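PDB 2JEK: RV1873 from Mycobacterium tuberculosis, which is of unknown function but belongs to the DUF1810 family and folds as an all-helical, right-handed superhelix. Local coordinates for residues D6-K11 / L62-A67; K11-A16 / V55-S60; V41-R46 / P76-C81; R46-S51 / R136-L141; R91-I96 / A127-G132. All blocks are in the same frame, centred on the assembly; numbering follows the deposited sequence.

Five contacts tie together one all-helical chain. Contacts 1 and 2, about 9 Å apart between centres, share K11 and join the N-terminal turn and helix 11-17 to helices 62-70 and 52-56. Contact 3, its centre about 4 Å from that of the chain, sets the loop after helix 38-41 on helix 74-87. Contact 4 shares R46 with it and adds helix 136-143. Contact 2 falls within the span of contact 1; both alternate in sequence with contacts 3 and 4, as those two do with each other, lacing early and late helices together. Contact 5 opens after contacts 1 to 3 close, within the span of contact 4, across the chain's centre from contact 1, about 28 Å between centres.

Contact 1. Residues D6-K11 / L62-A67; sequences DPFDLK and LEEAQA
F8 lays its ring on the first turns of helix 62-70, with CA of E64 over the centre of one face in a CH-pi contact, 3.8 Å from the ring centroid. This is the tight part. CD1 of F8 comes within 3.5 Å of CB of E64, while CD2 of F8 reaches CB of A67 at 3.5 Å. L10 adds its CD1, 3.5 Å from the carbonyl O of A67. A type I turn from D6 to D9 carries F8, and L10 follows directly after it; the D6 carboxylate reaches past the turn and accepts the N-H groups of L10 (OD1) and K11 (OD2). The looser side is polar: one water donates to O of F8 and to OE1 of E64, 2.8 Å from F8 O, and E63 bends its carboxylate away. The E64 carboxylate is gripped by S60 and a salt bridge to R12. No direct hydrogen bond joins the two segments, which implies that carbon packing and one bridging water carry the contact.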
# COMPACT_ATOMS: atom_id res chain seq x y z
N ASP A 6 -20.26 -5.43 4.67
CA ASP A 6 -18.81 -5.09 4.86
C ASP A 6 -18.12 -6.15 5.72
O ASP A 6 -17.63 -5.84 6.82
CB ASP A 6 -18.66 -3.70 5.49
CG ASP A 6 -17.21 -3.20 5.51
OD1 ASP A 6 -16.38 -3.71 4.72
OD2 ASP A 6 -16.90 -2.30 6.33
N PRO A 7 -18.07 -7.41 5.23
CA PRO A 7 -17.54 -8.52 6.03
C PRO A 7 -16.08 -8.36 6.47
O PRO A 7 -15.68 -8.90 7.50
CB PRO A 7 -17.69 -9.74 5.10
CG PRO A 7 -17.77 -9.18 3.75
CD PRO A 7 -18.48 -7.87 3.89
N PHE A 8 -15.30 -7.61 5.69
CA PHE A 8 -13.89 -7.39 6.04
C PHE A 8 -13.64 -6.10 6.84
O PHE A 8 -12.49 -5.78 7.13
CB PHE A 8 -13.02 -7.37 4.78
CG PHE A 8 -12.95 -8.70 4.07
CD1 PHE A 8 -12.21 -9.75 4.58
CD2 PHE A 8 -13.64 -8.88 2.88
CE1 PHE A 8 -12.13 -10.96 3.91
CE2 PHE A 8 -13.59 -10.10 2.20
CZ PHE A 8 -12.83 -11.14 2.72
N ASP A 9 -14.69 -5.38 7.20
CA ASP A 9 -14.54 -4.11 7.93
C ASP A 9 -13.63 -3.13 7.15
O ASP A 9 -12.75 -2.47 7.72
CB ASP A 9 -14.02 -4.36 9.36
CG ASP A 9 -14.04 -3.12 10.23
OD1 ASP A 9 -14.86 -2.21 9.97
OD2 ASP A 9 -13.23 -3.05 11.18
N LEU A 10 -13.86 -3.05 5.85
CA LEU A 10 -13.11 -2.11 5.00
C LEU A 10 -13.42 -0.68 5.39
O LEU A 10 -12.63 0.23 5.12
CB LEU A 10 -13.39 -2.33 3.51
CG LEU A 10 -12.96 -3.69 2.97
CD1 LEU A 10 -13.40 -3.80 1.51
CD2 LEU A 10 -11.45 -3.94 3.11
N LYS A 11 -14.56 -0.46 6.04
CA LYS A 11 -14.88 0.88 6.50
C LYS A 11 -13.78 1.47 7.39
O LYS A 11 -13.60 2.69 7.42
CB LYS A 11 -16.26 0.94 7.15
CG LYS A 11 -16.37 0.31 8.53
CD LYS A 11 -17.74 0.54 9.14
CE LYS A 11 -17.92 -0.25 10.43
NZ LYS A 11 -17.07 0.21 11.54
N LEU A 62 -5.41 -12.65 1.39
CA LEU A 62 -5.52 -12.24 -0.01
C LEU A 62 -6.96 -11.85 -0.37
O LEU A 62 -7.18 -10.92 -1.16
CB LEU A 62 -4.98 -13.30 -0.97
CG LEU A 62 -4.65 -12.76 -2.38
CD1 LEU A 62 -3.40 -11.87 -2.34
CD2 LEU A 62 -4.50 -13.87 -3.40
N GLU A 63 -7.94 -12.57 0.19
CA GLU A 63 -9.35 -12.29 -0.09
C GLU A 63 -9.73 -10.89 0.39
O GLU A 63 -10.47 -10.17 -0.30
CB GLU A 63 -10.27 -13.35 0.56
CG GLU A 63 -10.23 -14.73 -0.10
CD GLU A 63 -8.99 -15.57 0.24
OE1 GLU A 63 -8.23 -15.24 1.18
OE2 GLU A 63 -8.77 -16.59 -0.45
N GLU A 64 -9.20 -10.47 1.54
CA GLU A 64 -9.45 -9.10 1.99
C GLU A 64 -8.80 -8.08 1.03
O GLU A 64 -9.39 -7.05 0.72
CB GLU A 64 -9.02 -8.87 3.43
CG GLU A 64 -9.26 -7.43 3.87
CD GLU A 64 -9.02 -7.14 5.33
OE1 GLU A 64 -8.68 -8.06 6.12
OE2 GLU A 64 -9.17 -5.96 5.71
N ALA A 65 -7.58 -8.38 0.57
CA ALA A 65 -6.92 -7.49 -0.40
C ALA A 65 -7.75 -7.35 -1.66
O ALA A 65 -7.88 -6.26 -2.23
CB ALA A 65 -5.51 -7.99 -0.72
N GLN A 66 -8.35 -8.46 -2.09
CA GLN A 66 -9.19 -8.44 -3.28
C GLN A 66 -10.45 -7.61 -3.06
O GLN A 66 -10.85 -6.82 -3.92
CB GLN A 66 -9.53 -9.86 -3.71
CG GLN A 66 -8.30 -10.59 -4.21
CD GLN A 66 -8.54 -12.03 -4.61
OE1 GLN A 66 -9.47 -12.68 -4.12
NE2 GLN A 66 -7.68 -12.54 -5.49
N ALA A 67 -11.06 -7.77 -1.89
CA ALA A 67 -12.21 -6.93 -1.52
C ALA A 67 -11.85 -5.45 -1.45
O ALA A 67 -12.63 -4.58 -1.84
CB ALA A 67 -12.79 -7.40 -0.20
O HOH W 1 -10.72 -7.64 8.15

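Contact 2. Residues K11-A16 / V55-S60; sequences KRFVYA and VRYGIS
R12 and Y57 slide past one another in opposite directions, guanidinium and ring planes only 5° apart, and the R12 head goes on to meet the backbone beyond. CG of R12 sits between the backbone N and the carbonyl carbon (chi1 78°), and from there the chain runs extended to NE. R12 NE donates to O of R56 at 2.8 Å, the acceptor lying somewhat out of the guanidinium plane. R12 NH2 donates to O of G58, also at 2.8 Å, with the acceptor almost in that plane but the donor above the plane of the carbonyl. One arginine thus ties helix 11-17 to helix 52-56 and the turn after it, within the all-helical superhelix; a salt bridge from NH2 to E64 carries it on to helix 62-70. F13, the next residue, lays CE2 over the centre of the guanidinium. Its own ring edge faces O of Y57, with CE1 3.3 Å from that oxygen, and CZ meets CD1 of I59 at 3.8 Å. The rings of F13 and Y57 lie obliquely, their planes 51° apart. At the other end of Y57, OH reaches CB of A16 at 3.5 Å and shares a water with O of R12.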
# COMPACT_ATOMS: atom_id res chain seq x y z
N LYS A 11 -14.56 -0.46 6.04
CA LYS A 11 -14.88 0.88 6.50
C LYS A 11 -13.78 1.47 7.39
O LYS A 11 -13.60 2.69 7.42
CB LYS A 11 -16.26 0.94 7.15
CG LYS A 11 -16.37 0.31 8.53
CD LYS A 11 -17.74 0.54 9.14
CE LYS A 11 -17.92 -0.25 10.43
NZ LYS A 11 -17.07 0.21 11.54
N ARG A 12 -13.03 0.62 8.10
CA ARG A 12 -11.95 1.12 8.95
C ARG A 12 -10.95 1.94 8.13
O ARG A 12 -10.43 2.95 8.61
CB ARG A 12 -11.27 -0.03 9.72
CG ARG A 12 -10.26 -0.91 8.96
CD ARG A 12 -9.89 -2.09 9.85
NE ARG A 12 -8.86 -2.98 9.32
CZ ARG A 12 -9.07 -3.90 8.37
NH1 ARG A 12 -10.26 -4.02 7.81
NH2 ARG A 12 -8.08 -4.68 7.95
N PHE A 13 -10.71 1.52 6.88
CA PHE A 13 -9.79 2.26 6.03
C PHE A 13 -10.41 3.56 5.54
O PHE A 13 -9.76 4.60 5.51
CB PHE A 13 -9.33 1.41 4.84
CG PHE A 13 -8.52 0.21 5.22
CD1 PHE A 13 -7.18 0.34 5.58
CD2 PHE A 13 -9.08 -1.06 5.17
CE1 PHE A 13 -6.43 -0.78 5.92
CE2 PHE A 13 -8.35 -2.19 5.50
CZ PHE A 13 -7.01 -2.05 5.86
N VAL A 14 -11.70 3.51 5.17
CA VAL A 14 -12.38 4.70 4.70
C VAL A 14 -12.34 5.80 5.76
O VAL A 14 -12.02 6.94 5.46
CB VAL A 14 -13.85 4.41 4.29
CG1 VAL A 14 -14.60 5.70 3.95
CG2 VAL A 14 -13.90 3.43 3.11
N TYR A 15 -12.64 5.44 7.01
CA TYR A 15 -12.70 6.43 8.07
C TYR A 15 -11.33 6.91 8.52
O TYR A 15 -11.20 8.06 8.93
CB TYR A 15 -13.51 5.90 9.27
CG TYR A 15 -14.92 5.44 8.93
CD1 TYR A 15 -15.71 6.14 8.03
CD2 TYR A 15 -15.46 4.32 9.54
CE1 TYR A 15 -17.00 5.71 7.72
CE2 TYR A 15 -16.75 3.89 9.26
CZ TYR A 15 -17.51 4.60 8.35
OH TYR A 15 -18.78 4.19 8.05
N ALA A 16 -10.32 6.04 8.48
CA ALA A 16 -8.94 6.45 8.78
C ALA A 16 -8.43 7.42 7.72
O ALA A 16 -7.73 8.39 8.03
CB ALA A 16 -8.01 5.24 8.88
N VAL A 55 -1.30 -3.70 13.25
CA VAL A 55 -2.20 -4.86 13.34
C VAL A 55 -3.62 -4.49 12.91
O VAL A 55 -4.21 -5.16 12.06
CB VAL A 55 -2.18 -5.50 14.75
CG1 VAL A 55 -3.17 -6.66 14.83
CG2 VAL A 55 -0.77 -6.00 15.08
N ARG A 56 -4.15 -3.41 13.47
CA ARG A 56 -5.50 -2.92 13.16
C ARG A 56 -5.72 -2.75 11.66
O ARG A 56 -6.73 -3.20 11.11
CB ARG A 56 -5.70 -1.58 13.87
CG ARG A 56 -7.06 -0.96 13.82
CD ARG A 56 -7.10 0.22 14.80
NE ARG A 56 -6.60 -0.17 16.12
CZ ARG A 56 -5.66 0.47 16.81
NH1 ARG A 56 -5.11 1.58 16.35
NH2 ARG A 56 -5.29 0.01 17.99
N TYR A 57 -4.76 -2.10 11.01
CA TYR A 57 -4.87 -1.76 9.59
C TYR A 57 -4.23 -2.80 8.68
O TYR A 57 -4.18 -2.62 7.46
CB TYR A 57 -4.35 -0.34 9.32
CG TYR A 57 -5.24 0.68 10.00
CD1 TYR A 57 -6.56 0.86 9.56
CD2 TYR A 57 -4.78 1.44 11.08
CE1 TYR A 57 -7.41 1.78 10.19
CE2 TYR A 57 -5.62 2.36 11.71
CZ TYR A 57 -6.93 2.52 11.25
OH TYR A 57 -7.77 3.43 11.86
N GLY A 58 -3.76 -3.89 9.28
CA GLY A 58 -3.22 -5.01 8.53
C GLY A 58 -4.33 -5.70 7.74
O GLY A 58 -5.49 -5.78 8.19
N ILE A 59 -3.98 -6.17 6.55
CA ILE A 59 -4.90 -6.92 5.69
C ILE A 59 -4.86 -8.37 6.13
O ILE A 59 -3.77 -8.94 6.27
CB ILE A 59 -4.48 -6.77 4.20
CG1 ILE A 59 -4.59 -5.30 3.77
CG2 ILE A 59 -5.30 -7.70 3.27
CD1 ILE A 59 -6.01 -4.81 3.51
N SER A 60 -6.03 -8.97 6.35
CA SER A 60 -6.08 -10.30 6.97
C SER A 60 -5.66 -11.44 6.03
O SER A 60 -5.14 -12.46 6.48
CB SER A 60 -7.48 -10.60 7.51
OG SER A 60 -8.44 -10.63 6.47
O HOH W 2 -10.40 3.28 11.39

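Contact 3. Residues V41-R46 / P76-C81; sequences VFPQLR and PRLHEC
The F42 ring is the flat group here, and segment 76-81 of helix 74-87 meets it from two places. O of C81 lies in the ring plane at the edge, 3.8 Å from CZ of F42. CB of C81 comes in obliquely, 3.6 Å from CZ of F42, and CD1 of L78 does likewise at 3.8 Å from CD1 of F42. The sulfur of C81 stands farther off, 5.5 Å from the ring centroid and 33° from the normal, an oblique sulfur-aromatic contact. SG of C81 is nearer to CG1 of V41, at 3.9 Å. CG of L78 is anti to its backbone N (chi1 -179°), and CD1 is the branch that does the touching: besides the F42 ring it meets O of V41 at 3.6 Å and, more loosely, CD of P43 at 4.4 Å. All five touching residues are buried and nothing polar bonds across, so carbon and sulfur packing hold the contact. Other helices close in around it. F42 also touches L105 and S108 of helix 101-115, C81 touches Y21 and L28 of helix 21-29, and L78 packs on Y68 and L69 of helix 62-70. The P43 carbonyl accepts a hydrogen bond from the S108 hydroxyl. The arrangement is part of the hydrophobic core of an all-helical protein: a loop leaving helix 38-41 is packed against the buried flank of helix 74-87 near the middle of the superhelical fold.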
# COMPACT_ATOMS: atom_id res chain seq x y z
N VAL A 41 -3.10 3.77 4.03
CA VAL A 41 -3.02 4.28 2.65
C VAL A 41 -2.36 3.23 1.72
O VAL A 41 -2.83 3.02 0.60
CB VAL A 41 -2.24 5.62 2.59
CG1 VAL A 41 -1.95 6.06 1.14
CG2 VAL A 41 -3.03 6.71 3.31
N PHE A 42 -1.29 2.58 2.20
CA PHE A 42 -0.64 1.51 1.47
C PHE A 42 -0.66 0.28 2.37
O PHE A 42 0.34 -0.06 3.00
CB PHE A 42 0.80 1.90 1.10
CG PHE A 42 0.90 2.91 -0.01
CD1 PHE A 42 0.57 2.56 -1.32
CD2 PHE A 42 1.33 4.20 0.26
CE1 PHE A 42 0.69 3.48 -2.35
CE2 PHE A 42 1.45 5.13 -0.79
CZ PHE A 42 1.13 4.77 -2.08
N PRO A 43 -1.82 -0.38 2.45
CA PRO A 43 -1.94 -1.45 3.43
C PRO A 43 -1.07 -2.66 3.13
O PRO A 43 -0.79 -2.97 1.97
CB PRO A 43 -3.43 -1.83 3.36
CG PRO A 43 -4.09 -0.61 2.74
CD PRO A 43 -3.09 -0.18 1.72
N GLN A 44 -0.65 -3.33 4.20
CA GLN A 44 0.17 -4.53 4.08
C GLN A 44 -0.47 -5.66 4.90
O GLN A 44 -1.36 -5.42 5.72
CB GLN A 44 1.59 -4.26 4.58
CG GLN A 44 1.67 -3.99 6.08
CD GLN A 44 3.07 -3.71 6.55
OE1 GLN A 44 3.42 -3.98 7.70
NE2 GLN A 44 3.89 -3.15 5.68
N LEU A 45 0.01 -6.88 4.70
CA LEU A 45 -0.54 -8.02 5.42
C LEU A 45 -0.37 -7.88 6.92
O LEU A 45 0.67 -7.46 7.41
CB LEU A 45 0.10 -9.34 4.99
CG LEU A 45 -0.41 -9.95 3.69
CD1 LEU A 45 0.37 -11.25 3.41
CD2 LEU A 45 -1.90 -10.23 3.73
N ARG A 46 -1.42 -8.26 7.64
CA ARG A 46 -1.37 -8.34 9.08
C ARG A 46 -0.32 -9.39 9.44
O ARG A 46 -0.18 -10.40 8.74
CB ARG A 46 -2.74 -8.75 9.61
CG ARG A 46 -2.81 -8.90 11.12
CD ARG A 46 -4.25 -9.03 11.58
NE ARG A 46 -4.99 -7.77 11.44
CZ ARG A 46 -6.27 -7.68 11.09
NH1 ARG A 46 -6.96 -8.78 10.80
NH2 ARG A 46 -6.85 -6.49 11.01
N PRO A 76 -9.84 2.56 -6.19
CA PRO A 76 -9.37 3.70 -6.98
C PRO A 76 -8.34 4.56 -6.25
O PRO A 76 -7.39 5.05 -6.88
CB PRO A 76 -10.65 4.49 -7.27
CG PRO A 76 -11.69 3.41 -7.32
CD PRO A 76 -11.31 2.49 -6.18
N ARG A 77 -8.51 4.76 -4.95
CA ARG A 77 -7.54 5.56 -4.19
C ARG A 77 -6.16 4.89 -4.17
O ARG A 77 -5.14 5.57 -4.29
CB ARG A 77 -8.03 5.82 -2.76
CG ARG A 77 -9.05 6.93 -2.67
CD ARG A 77 -9.39 7.21 -1.23
NE ARG A 77 -10.32 8.32 -1.15
CZ ARG A 77 -10.82 8.80 -0.02
NH1 ARG A 77 -10.48 8.25 1.15
NH2 ARG A 77 -11.65 9.83 -0.05
N LEU A 78 -6.13 3.57 -4.01
CA LEU A 78 -4.85 2.87 -4.00
C LEU A 78 -4.14 2.98 -5.34
O LEU A 78 -2.92 3.16 -5.40
CB LEU A 78 -5.04 1.41 -3.57
CG LEU A 78 -3.76 0.57 -3.50
CD1 LEU A 78 -2.78 1.14 -2.46
CD2 LEU A 78 -4.05 -0.87 -3.17
N HIS A 79 -4.90 2.89 -6.43
CA HIS A 79 -4.30 3.09 -7.74
C HIS A 79 -3.85 4.54 -7.92
O HIS A 79 -2.79 4.81 -8.51
CB HIS A 79 -5.28 2.70 -8.85
CG HIS A 79 -5.52 1.23 -8.96
ND1 HIS A 79 -4.60 0.37 -9.51
CD2 HIS A 79 -6.60 0.48 -8.63
CE1 HIS A 79 -5.09 -0.86 -9.50
NE2 HIS A 79 -6.30 -0.82 -8.98
N GLU A 80 -4.65 5.48 -7.42
CA GLU A 80 -4.24 6.89 -7.47
C GLU A 80 -2.91 7.10 -6.76
O GLU A 80 -2.00 7.73 -7.30
CB GLU A 80 -5.31 7.80 -6.85
CG GLU A 80 -4.81 9.20 -6.51
CD GLU A 80 -5.93 10.14 -6.10
OE1 GLU A 80 -6.82 9.72 -5.32
OE2 GLU A 80 -5.90 11.31 -6.54
N CYS A 81 -2.79 6.55 -5.56
CA CYS A 81 -1.60 6.77 -4.74
C CYS A 81 -0.40 6.08 -5.35
O CYS A 81 0.69 6.63 -5.35
CB CYS A 81 -1.85 6.30 -3.32
SG CYS A 81 -3.00 7.35 -2.39

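Contact 4. Residues R46-S51 / R136-L141; sequences RGLGSS and RRTVAL
L48 meets R137, T138 and L141 where the loop between helices 38-41 and 52-56 leans on the final helix, 136-143, at the surface of the superhelix. R137 can be followed outward. CB of R137 touches CD2 of L48 at 3.6 Å. The chain bends at chi3 (77°), which sets NE; beyond it the guanidinium has CD2 of L48 over the centre of one face, 3.8 Å above its plane. At the tip, NH1 of R137 donates to O of L48 at 3.3 Å, in the carbonyl plane on a lone pair; NH2 adds a weak bond to the same oxygen. The arginine thus meets one methyl and the carbonyl of the same leucine. L141 lies alongside L48, its CD1 3.8 Å from CD2 of L48, the two side chains sliding past each other in opposite directions. The other methyl of L48 turns to T138, whose hydroxyl is hydrogen-bonded to D135: CD1 of L48 stands 3.3 Å from OG1 of T138.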
# COMPACT_ATOMS: atom_id res chain seq x y z
N ARG A 46 -1.42 -8.26 7.64
CA ARG A 46 -1.37 -8.34 9.08
C ARG A 46 -0.32 -9.39 9.44
O ARG A 46 -0.18 -10.40 8.74
CB ARG A 46 -2.74 -8.75 9.61
CG ARG A 46 -2.81 -8.90 11.12
CD ARG A 46 -4.25 -9.03 11.58
NE ARG A 46 -4.99 -7.77 11.44
CZ ARG A 46 -6.27 -7.68 11.09
NH1 ARG A 46 -6.96 -8.78 10.80
NH2 ARG A 46 -6.85 -6.49 11.01
N GLY A 47 0.45 -9.14 10.49
CA GLY A 47 1.48 -10.08 10.89
C GLY A 47 2.86 -9.60 10.51
O GLY A 47 3.87 -10.06 11.04
N LEU A 48 2.93 -8.65 9.57
CA LEU A 48 4.21 -8.05 9.21
C LEU A 48 4.70 -7.00 10.21
O LEU A 48 5.90 -6.92 10.48
CB LEU A 48 4.16 -7.44 7.81
CG LEU A 48 3.95 -8.44 6.68
CD1 LEU A 48 3.76 -7.69 5.36
CD2 LEU A 48 5.13 -9.42 6.58
N GLY A 49 3.79 -6.19 10.74
CA GLY A 49 4.12 -5.22 11.78
C GLY A 49 3.41 -5.65 13.05
O GLY A 49 2.39 -6.34 12.99
N SER A 50 3.93 -5.25 14.20
CA SER A 50 3.35 -5.72 15.46
C SER A 50 2.70 -4.64 16.31
O SER A 50 2.05 -4.97 17.30
CB SER A 50 4.39 -6.51 16.27
OG SER A 50 5.48 -5.69 16.63
N SER A 51 2.85 -3.37 15.94
CA SER A 51 2.20 -2.29 16.69
C SER A 51 0.68 -2.39 16.56
O SER A 51 0.19 -2.88 15.53
CB SER A 51 2.69 -0.93 16.20
OG SER A 51 2.18 -0.66 14.91
N ARG A 136 9.80 -10.33 0.64
CA ARG A 136 10.01 -11.73 0.94
C ARG A 136 8.97 -12.32 1.90
O ARG A 136 8.41 -13.38 1.66
CB ARG A 136 11.41 -11.88 1.54
CG ARG A 136 11.77 -13.30 1.93
CD ARG A 136 13.21 -13.39 2.43
NE ARG A 136 14.17 -12.76 1.53
CZ ARG A 136 14.49 -13.19 0.31
NH1 ARG A 136 13.92 -14.28 -0.21
NH2 ARG A 136 15.38 -12.52 -0.41
N ARG A 137 8.73 -11.59 2.99
CA ARG A 137 7.82 -12.06 4.03
C ARG A 137 6.37 -12.11 3.53
O ARG A 137 5.63 -13.02 3.89
CB ARG A 137 7.95 -11.19 5.28
CG ARG A 137 9.32 -11.33 5.98
CD ARG A 137 9.52 -10.24 7.02
NE ARG A 137 8.77 -10.52 8.25
CZ ARG A 137 8.19 -9.59 9.01
NH1 ARG A 137 8.24 -8.31 8.67
NH2 ARG A 137 7.53 -9.96 10.10
N THR A 138 5.99 -11.17 2.68
CA THR A 138 4.64 -11.17 2.10
C THR A 138 4.43 -12.38 1.17
O THR A 138 3.40 -13.05 1.22
CB THR A 138 4.36 -9.86 1.33
OG1 THR A 138 4.35 -8.77 2.25
CG2 THR A 138 3.01 -9.91 0.64
N VAL A 139 5.40 -12.63 0.30
CA VAL A 139 5.30 -13.77 -0.62
C VAL A 139 5.16 -15.08 0.17
O VAL A 139 4.34 -15.94 -0.18
CB VAL A 139 6.49 -13.83 -1.62
CG1 VAL A 139 6.42 -15.09 -2.50
CG2 VAL A 139 6.54 -12.58 -2.49
N ALA A 140 5.92 -15.19 1.25
CA ALA A 140 5.87 -16.39 2.10
C ALA A 140 4.49 -16.55 2.74
O ALA A 140 3.92 -17.65 2.71
CB ALA A 140 6.97 -16.36 3.15
N LEU A 141 3.96 -15.48 3.32
CA LEU A 141 2.65 -15.52 3.97
C LEU A 141 1.51 -15.81 3.00
O LEU A 141 0.47 -16.33 3.41
CB LEU A 141 2.35 -14.20 4.70
CG LEU A 141 3.03 -13.88 6.04
CD1 LEU A 141 2.82 -12.42 6.40
CD2 LEU A 141 2.49 -14.78 7.16

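Contact 5. Residues R91-I96 / A127-G132; sequences RSIEEI and AKYYGG. With SO4 (sulfate ion), chain B.
Helix 120-129 ends here, and the short, weakly bonded helix 93-96 begins against it, with Y129 and Y130 from the helix end receiving I93. The Y129 ring is sandwiched. CG of K128 lies over the centre of one face, and on the opposite face CD1 of I93 makes a CH-pi contact, 3.9 Å from the centroid. The carbonyl O of R91 sits at the ring edge, in plane, 3.4 Å from CE1 of Y129. CD1 of I96 reaches OH of Y129 at 3.8 Å. CG1 of I93 is anti to the backbone N (chi1 -158°); this atom packs on Y130, 3.4 Å from OH of Y130. Two waters bridge the segments, one from N of I93 to O of Y129, the other from N of R91 to OH of Y129. K128 NZ, which also donates to the carbonyls of N86 and V88, binds O2 of a sulfate at 2.9 Å; the ion, probably picked up from the crystallisation medium, is also bound by Q89 NE2. Hydroxyl bonds to the carbonyls of V85 (Y129) and D102 (Y130) join the contact to helices 74-87 and 101-115, where I93 touches V85 and L105.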
# COMPACT_ATOMS: atom_id res chain seq x y z
N ARG A 91 13.99 10.73 -7.91
CA ARG A 91 14.11 10.39 -6.49
C ARG A 91 14.07 8.89 -6.25
O ARG A 91 13.26 8.19 -6.87
CB ARG A 91 13.01 11.08 -5.68
CG ARG A 91 13.16 12.59 -5.58
CD ARG A 91 12.18 13.15 -4.58
NE ARG A 91 11.95 14.58 -4.78
CZ ARG A 91 11.33 15.37 -3.91
NH1 ARG A 91 10.87 14.88 -2.76
NH2 ARG A 91 11.18 16.67 -4.18
N SER A 92 14.94 8.41 -5.37
CA SER A 92 14.89 7.02 -4.94
C SER A 92 13.71 6.89 -4.00
O SER A 92 13.20 7.88 -3.46
CB SER A 92 16.18 6.61 -4.23
OG SER A 92 16.27 7.25 -2.97
N ILE A 93 13.26 5.66 -3.79
CA ILE A 93 12.06 5.47 -2.99
C ILE A 93 12.28 5.93 -1.54
O ILE A 93 11.34 6.39 -0.90
CB ILE A 93 11.55 4.01 -3.07
CG1 ILE A 93 10.06 3.93 -2.70
CG2 ILE A 93 12.43 3.07 -2.26
CD1 ILE A 93 9.13 4.75 -3.58
N GLU A 94 13.53 5.84 -1.06
CA GLU A 94 13.84 6.25 0.32
C GLU A 94 13.82 7.77 0.49
O GLU A 94 13.73 8.27 1.62
CB GLU A 94 15.18 5.68 0.79
CG GLU A 94 15.27 4.16 0.76
CD GLU A 94 15.90 3.63 -0.53
OE1 GLU A 94 15.87 4.33 -1.57
OE2 GLU A 94 16.41 2.49 -0.49
N GLU A 95 13.89 8.48 -0.63
CA GLU A 95 13.74 9.93 -0.61
C GLU A 95 12.27 10.35 -0.56
O GLU A 95 11.95 11.44 -0.08
CB GLU A 95 14.46 10.55 -1.81
CG GLU A 95 15.98 10.47 -1.68
CD GLU A 95 16.74 10.95 -2.90
OE1 GLU A 95 16.47 10.47 -4.02
OE2 GLU A 95 17.64 11.79 -2.73
N ILE A 96 11.38 9.49 -1.06
CA ILE A 96 9.95 9.78 -1.05
C ILE A 96 9.32 9.26 0.25
O ILE A 96 8.52 9.97 0.88
CB ILE A 96 9.23 9.13 -2.27
CG1 ILE A 96 9.88 9.58 -3.59
CG2 ILE A 96 7.73 9.47 -2.26
CD1 ILE A 96 9.46 8.76 -4.81
N ALA A 127 9.12 -2.46 -10.10
CA ALA A 127 10.15 -2.47 -11.15
C ALA A 127 10.98 -1.19 -11.10
O ALA A 127 12.21 -1.23 -11.23
CB ALA A 127 9.49 -2.63 -12.52
N LYS A 128 10.32 -0.05 -10.90
CA LYS A 128 11.00 1.24 -10.95
C LYS A 128 11.86 1.48 -9.72
O LYS A 128 12.99 2.01 -9.82
CB LYS A 128 9.98 2.38 -11.10
CG LYS A 128 10.63 3.76 -11.11
CD LYS A 128 9.67 4.83 -11.55
CE LYS A 128 10.27 6.22 -11.39
NZ LYS A 128 9.38 7.28 -11.94
N TYR A 129 11.34 1.10 -8.57
CA TYR A 129 11.92 1.52 -7.30
C TYR A 129 12.59 0.43 -6.46
O TYR A 129 13.36 0.76 -5.55
CB TYR A 129 10.84 2.18 -6.44
CG TYR A 129 10.39 3.51 -6.94
CD1 TYR A 129 11.22 4.63 -6.81
CD2 TYR A 129 9.13 3.67 -7.50
CE1 TYR A 129 10.80 5.87 -7.25
CE2 TYR A 129 8.69 4.91 -7.95
CZ TYR A 129 9.53 6.01 -7.82
OH TYR A 129 9.10 7.23 -8.24
N TYR A 130 12.30 -0.83 -6.76
CA TYR A 130 12.79 -1.95 -5.95
C TYR A 130 13.50 -3.00 -6.80
O TYR A 130 13.58 -4.16 -6.42
CB TYR A 130 11.66 -2.62 -5.16
CG TYR A 130 11.02 -1.69 -4.14
CD1 TYR A 130 11.51 -1.60 -2.84
CD2 TYR A 130 9.94 -0.88 -4.49
CE1 TYR A 130 10.93 -0.73 -1.91
CE2 TYR A 130 9.36 -0.01 -3.58
CZ TYR A 130 9.85 0.06 -2.29
OH TYR A 130 9.24 0.93 -1.42
N GLY A 131 13.95 -2.59 -7.99
CA GLY A 131 14.65 -3.51 -8.91
C GLY A 131 13.84 -4.73 -9.32
O GLY A 131 14.40 -5.78 -9.63
N GLY A 132 12.51 -4.59 -9.33
CA GLY A 132 11.62 -5.69 -9.67
C GLY A 132 11.43 -6.71 -8.56
O GLY A 132 10.77 -7.74 -8.76
S SO4 B . 9.08 6.92 -15.50
O1 SO4 B . 9.41 7.50 -16.80
O2 SO4 B . 10.26 6.89 -14.65
O3 SO4 B . 8.53 5.58 -15.68
O4 SO4 B . 8.08 7.78 -14.87
O HOH W 3 11.68 9.06 -8.77
O HOH W 4 14.37 3.33 -5.31